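Major extracellular endoglucanase (Xanthomonas campestris pv. campestris, PDB 4TUF) catalyses the endohydrolysis of internal (1->4)-beta-D-glucosidic linkages in cellulose, lichenin and cereal beta-D-glucans, through its family 5 glycoside hydrolase domain. Local coordinates at residues 93-96 against 97-101. Sequence-based numbering, arbitrary orientation.
Sequences DKVI and AEFNA. With 2HP (dihydrogenphosphate ion), chain E.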
loop_
_atom_site.group_PDB
_atom_site.type_symbol
_atom_site.label_atom_id
_atom_site.label_comp_id
_atom_site.label_asym_id
_atom_site.label_seq_id
_atom_site.Cartn_x
_atom_site.Cartn_y
_atom_site.Cartn_z
ATOM N N ASP A 93 -4.839 16.171 -7.664
ATOM C CA ASP A 93 -5.521 17.109 -6.782
ATOM C C ASP A 93 -7.022 16.845 -6.767
ATOM O O ASP A 93 -7.638 16.762 -5.704
ATOM C CB ASP A 93 -5.251 18.555 -7.211
ATOM C CG ASP A 93 -3.842 19.015 -6.879
ATOM O OD1 ASP A 93 -3.087 18.248 -6.234
ATOM O OD2 ASP A 93 -3.495 20.158 -7.250
ATOM N N LYS A 94 -7.594 16.692 -7.956
ATOM C CA LYS A 94 -9.032 16.505 -8.112
ATOM C C LYS A 94 -9.515 15.143 -7.593
ATOM O O LYS A 94 -10.627 15.029 -7.073
ATOM C CB LYS A 94 -9.414 16.672 -9.582
ATOM C CG LYS A 94 -10.848 17.086 -9.814
ATOM C CD LYS A 94 -11.070 17.464 -11.269
ATOM C CE LYS A 94 -12.406 18.162 -11.450
ATOM N NZ LYS A 94 -12.429 19.467 -10.731
ATOM N N VAL A 95 -8.684 14.114 -7.739
ATOM C CA VAL A 95 -9.052 12.776 -7.285
ATOM C C VAL A 95 -9.037 12.676 -5.758
ATOM O O VAL A 95 -9.964 12.134 -5.152
ATOM C CB VAL A 95 -8.118 11.700 -7.880
ATOM C CG1 VAL A 95 -8.352 10.360 -7.202
ATOM C CG2 VAL A 95 -8.344 11.574 -9.380
ATOM N N ILE A 96 -7.986 13.204 -5.141
ATOM C CA ILE A 96 -7.884 13.224 -3.686
ATOM C C ILE A 96 -9.021 14.047 -3.080
ATOM O O ILE A 96 -9.568 13.697 -2.031
ATOM C CB ILE A 96 -6.513 13.772 -3.242
ATOM C CG1 ILE A 96 -5.440 12.706 -3.471
ATOM C CG2 ILE A 96 -6.521 14.167 -1.776
ATOM C CD1 ILE A 96 -4.039 13.255 -3.544
ATOM N N ALA A 97 -9.399 15.122 -3.768
ATOM C CA ALA A 97 -10.506 15.961 -3.326
ATOM C C ALA A 97 -11.834 15.206 -3.389
ATOM O O ALA A 97 -12.735 15.451 -2.582
ATOM C CB ALA A 97 -10.574 17.239 -4.165
ATOM N N GLU A 98 -11.950 14.292 -4.350
ATOM C CA GLU A 98 -13.177 13.517 -4.526
ATOM C C GLU A 98 -13.318 12.454 -3.445
ATOM O O GLU A 98 -14.391 12.300 -2.858
ATOM C CB GLU A 98 -13.216 12.862 -5.908
ATOM C CG GLU A 98 -14.385 11.902 -6.105
ATOM C CD GLU A 98 -15.735 12.597 -6.091
ATOM O OE1 GLU A 98 -15.774 13.844 -6.203
ATOM O OE2 GLU A 98 -16.763 11.892 -5.975
ATOM N N PHE A 99 -12.238 11.716 -3.194
ATOM C CA PHE A 99 -12.188 10.784 -2.071
ATOM C C PHE A 99 -12.549 11.491 -0.772
ATOM O O PHE A 99 -13.294 10.963 0.053
ATOM C CB PHE A 99 -10.798 10.158 -1.943
ATOM C CG PHE A 99 -10.496 9.121 -2.985
ATOM C CD1 PHE A 99 -11.399 8.104 -3.254
ATOM C CD2 PHE A 99 -9.308 9.164 -3.701
ATOM C CE1 PHE A 99 -11.119 7.149 -4.215
ATOM C CE2 PHE A 99 -9.024 8.211 -4.664
ATOM C CZ PHE A 99 -9.929 7.203 -4.922
ATOM N N ASN A 100 -12.015 12.696 -0.606
ATOM C CA ASN A 100 -12.228 13.476 0.603
ATOM C C ASN A 100 -13.685 13.873 0.780
ATOM O O ASN A 100 -14.222 13.800 1.882
ATOM C CB ASN A 100 -11.343 14.723 0.585
ATOM C CG ASN A 100 -11.471 15.546 1.846
ATOM O OD1 ASN A 100 -10.905 15.201 2.886
ATOM N ND2 ASN A 100 -12.207 16.651 1.759
ATOM N N ALA A 101 -14.321 14.285 -0.314
ATOM C CA ALA A 101 -15.721 14.704 -0.283
ATOM C C ALA A 101 -16.659 13.530 -0.019
ATOM O O ALA A 101 -17.739 13.706 0.538
ATOM C CB ALA A 101 -16.097 15.388 -1.586
HETATM P P 2HP E . -16.360 18.864 -11.725
HETATM O O1 2HP E . -17.102 20.017 -11.092
HETATM O O2 2HP E . -17.302 18.048 -12.582
HETATM O O3 2HP E . -15.242 19.409 -12.586
HETATM O O4 2HP E . -15.785 17.985 -10.638
#
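D93 O accepts a hydrogen bond from A97 N (3.1 Å), one of the i to i+4 bonds of helix 88-102, an outer helix of the TIM barrel that connects parallel strands 56-61 and 105-110 in a beta-alpha-beta crossover. The D93 carboxylate is held by helix 129-143, OD2 in a salt bridge with R142 and OD1 in a hydrogen bond with the Y143 hydroxyl. One residue on, K94 O receives a weak bond from E98 N, while the lysine chain is extended as far as its last torsion, where it bends (chi4 65°), placing CE 3.3 Å and NZ 3.4 Å from O3 of a dihydrogenphosphate ion; D82 and K43 complete that pocket. V95 O takes the straightest bond of the turn, from F99 N (3.0 Å, 173° at the hydrogen), and a weak, bent one from E98 N. With CG1 anti to the backbone N (chi1 170°), V95 lies alongside F99 and brings CG1 to 3.4 Å from CE2 of its ring, the one apolar side-chain contact between the two segments; the F99 ring reaches V57 and V106 of the barrel strands. I96 packs against L59 and L108 of the same strands, and I96 O accepts a hydrogen bond from N100 N at 3.0 Å.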